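Local coordinates for agarase (Pseudoalteromonas fuliginea, PDB 6XJ9), which probably hydrolyses agarose as a glycoside hydrolase of family GH50 from a marine bacterium, at residues A[375-380]-A[398-403]. Numbering follows the deposited sequence.
Sequences GKHFGY and YAANLE
A His-carboxylate hydrogen bond joined to a salt bridge ties His377 and Lys376, at the end of a 3-10 turn leading into strand 378-381, to Glu403 of helix 397-406, and illustrates how one glutamate can hold two neighbouring residues at once. NE2 of His377 donates to OE1 of Glu403 at 2.6 Å. That oxygen is met nearly along its C-O axis but sits 25° out of the imidazole plane, and with an N-H...O angle of 140° the bond is bent. Ring and carboxylate planes stand almost perpendicular. Glu403 OE2, the other oxygen, accepts from Lys376 NZ at 2.5 Å through its syn lone pair. Glu403 reaches both because its CG lies anti to the backbone N (chi1 -175°) and the chain beyond stays extended, whereas Lys376 bends at its third and fourth torsions to bring the ammonium round; Thr373 O is a second acceptor for NZ. The positive charge beside the carboxylate would probably favour its ionised form.

The imidazole lies against helix backbone: Ala399 C is 3.8 Å above the centre of one face of the His377 ring, and His377 CD2 comes within 3.4 Å of Ala400 CA. Ala399 CB approaches ND1 of His377 at 3.6 Å. Lys376 CG is set over the rim of the opposite face, leaving the ring between the lysine chain and the helix. A leucine in place of His377 would probably leave Glu403 OE1 without its imidazole donor and the carboxylate freer to turn about its last torsion. Tyr413 of helix 413-428 touches both Lys376 and Glu403. A backbone hydrogen bond between His377 and Ser396 adds a link close to the helix start. The turn before strand 378-381, an outermost strand of a four-stranded antiparallel sheet, is thus fastened by a His-carboxylate bond and a salt bridge to the helix that follows the neighbouring strand 392-395.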
loop_
_atom_site.group_PDB
_atom_site.type_symbol
_atom_site.label_atom_id
_atom_site.label_comp_id
_atom_site.label_asym_id
_atom_site.label_seq_id
_atom_site.Cartn_x
_atom_site.Cartn_y
_atom_site.Cartn_z
ATOM N N GLY A 375 -19.662 -16.877 25.320
ATOM C CA GLY A 375 -19.943 -18.296 25.195
ATOM C C GLY A 375 -21.060 -18.586 24.194
ATOM O O GLY A 375 -21.282 -19.739 23.826
ATOM N N LYS A 376 -21.763 -17.535 23.756
ATOM C CA LYS A 376 -22.868 -17.703 22.828
ATOM C C LYS A 376 -22.334 -17.932 21.411
ATOM O O LYS A 376 -23.086 -18.334 20.530
ATOM C CB LYS A 376 -23.845 -16.527 22.929
ATOM C CG LYS A 376 -23.320 -15.183 22.446
ATOM C CD LYS A 376 -24.414 -14.136 22.235
ATOM C CE LYS A 376 -25.019 -13.614 23.523
ATOM N NZ LYS A 376 -24.021 -12.880 24.338
ATOM N N HIS A 377 -21.027 -17.705 21.212
ATOM C CA HIS A 377 -20.408 -17.867 19.905
ATOM C C HIS A 377 -19.917 -19.290 19.663
ATOM O O HIS A 377 -19.331 -19.558 18.620
ATOM C CB HIS A 377 -19.380 -16.760 19.644
ATOM C CG HIS A 377 -19.997 -15.423 19.866
ATOM N ND1 HIS A 377 -21.082 -14.998 19.130
ATOM C CD2 HIS A 377 -19.764 -14.475 20.799
ATOM C CE1 HIS A 377 -21.458 -13.815 19.563
ATOM N NE2 HIS A 377 -20.669 -13.474 20.596
ATOM N N PHE A 378 -20.168 -20.199 20.613
ATOM C CA PHE A 378 -19.998 -21.616 20.331
ATOM C C PHE A 378 -21.107 -22.072 19.386
ATOM O O PHE A 378 -22.237 -21.596 19.460
ATOM C CB PHE A 378 -20.005 -22.469 21.608
ATOM C CG PHE A 378 -18.726 -22.469 22.414
ATOM C CD1 PHE A 378 -17.589 -23.120 21.953
ATOM C CD2 PHE A 378 -18.665 -21.837 23.648
ATOM C CE1 PHE A 378 -16.412 -23.113 22.691
ATOM C CE2 PHE A 378 -17.488 -21.833 24.385
ATOM C CZ PHE A 378 -16.364 -22.466 23.907
ATOM N N GLY A 379 -20.753 -22.991 18.485
ATOM C CA GLY A 379 -21.713 -23.629 17.599
ATOM C C GLY A 379 -21.395 -25.113 17.471
ATOM O O GLY A 379 -20.695 -25.664 18.314
ATOM N N TYR A 380 -21.920 -25.739 16.413
ATOM C CA TYR A 380 -21.683 -27.142 16.153
ATOM C C TYR A 380 -21.779 -27.427 14.654
ATOM O O TYR A 380 -22.624 -26.862 13.960
ATOM C CB TYR A 380 -22.646 -28.034 16.942
ATOM C CG TYR A 380 -22.194 -29.471 16.954
ATOM C CD1 TYR A 380 -21.311 -29.931 17.917
ATOM C CD2 TYR A 380 -22.592 -30.351 15.957
ATOM C CE1 TYR A 380 -20.858 -31.242 17.913
ATOM C CE2 TYR A 380 -22.145 -31.658 15.930
ATOM C CZ TYR A 380 -21.273 -32.104 16.912
ATOM O OH TYR A 380 -20.827 -33.386 16.892
ATOM N N TYR A 398 -14.805 -14.182 14.904
ATOM C CA TYR A 398 -15.317 -12.981 14.262
ATOM C C TYR A 398 -16.596 -12.516 14.958
ATOM O O TYR A 398 -16.715 -11.338 15.276
ATOM C CB TYR A 398 -15.500 -13.134 12.750
ATOM C CG TYR A 398 -16.049 -11.880 12.111
ATOM C CD1 TYR A 398 -15.250 -10.758 11.934
ATOM C CD2 TYR A 398 -17.386 -11.785 11.752
ATOM C CE1 TYR A 398 -15.757 -9.593 11.380
ATOM C CE2 TYR A 398 -17.912 -10.628 11.200
ATOM C CZ TYR A 398 -17.093 -9.528 11.014
ATOM O OH TYR A 398 -17.589 -8.384 10.456
ATOM N N ALA A 399 -17.532 -13.437 15.209
ATOM C CA ALA A 399 -18.780 -13.083 15.875
ATOM C C ALA A 399 -18.503 -12.596 17.302
ATOM O O ALA A 399 -19.123 -11.638 17.755
ATOM C CB ALA A 399 -19.728 -14.257 15.880
ATOM N N ALA A 400 -17.575 -13.259 18.012
ATOM C CA ALA A 400 -17.186 -12.796 19.339
ATOM C C ALA A 400 -16.708 -11.342 19.276
ATOM O O ALA A 400 -17.103 -10.511 20.099
ATOM C CB ALA A 400 -16.148 -13.714 19.940
ATOM N N ASN A 401 -15.882 -11.033 18.271
ATOM C CA ASN A 401 -15.365 -9.688 18.071
ATOM C C ASN A 401 -16.486 -8.680 17.821
ATOM O O ASN A 401 -16.393 -7.540 18.278
ATOM C CB ASN A 401 -14.268 -9.662 17.009
ATOM C CG ASN A 401 -13.010 -10.343 17.500
ATOM O OD1 ASN A 401 -12.783 -10.438 18.712
ATOM N ND2 ASN A 401 -12.200 -10.828 16.572
ATOM N N LEU A 402 -17.531 -9.109 17.102
ATOM C CA LEU A 402 -18.665 -8.244 16.801
ATOM C C LEU A 402 -19.372 -7.841 18.090
ATOM O O LEU A 402 -19.813 -6.697 18.227
ATOM C CB LEU A 402 -19.654 -8.965 15.881
ATOM C CG LEU A 402 -19.240 -9.154 14.420
ATOM C CD1 LEU A 402 -20.421 -9.699 13.630
ATOM C CD2 LEU A 402 -18.756 -7.849 13.802
ATOM N N GLU A 403 -19.543 -8.808 18.996
ATOM C CA GLU A 403 -20.230 -8.544 20.248
ATOM C C GLU A 403 -19.344 -7.688 21.151
ATOM O O GLU A 403 -19.839 -6.788 21.825
ATOM C CB GLU A 403 -20.643 -9.842 20.934
ATOM C CG GLU A 403 -21.459 -9.594 22.190
ATOM C CD GLU A 403 -22.029 -10.843 22.833
ATOM O OE1 GLU A 403 -21.601 -11.949 22.459
ATOM O OE2 GLU A 403 -22.904 -10.701 23.705
#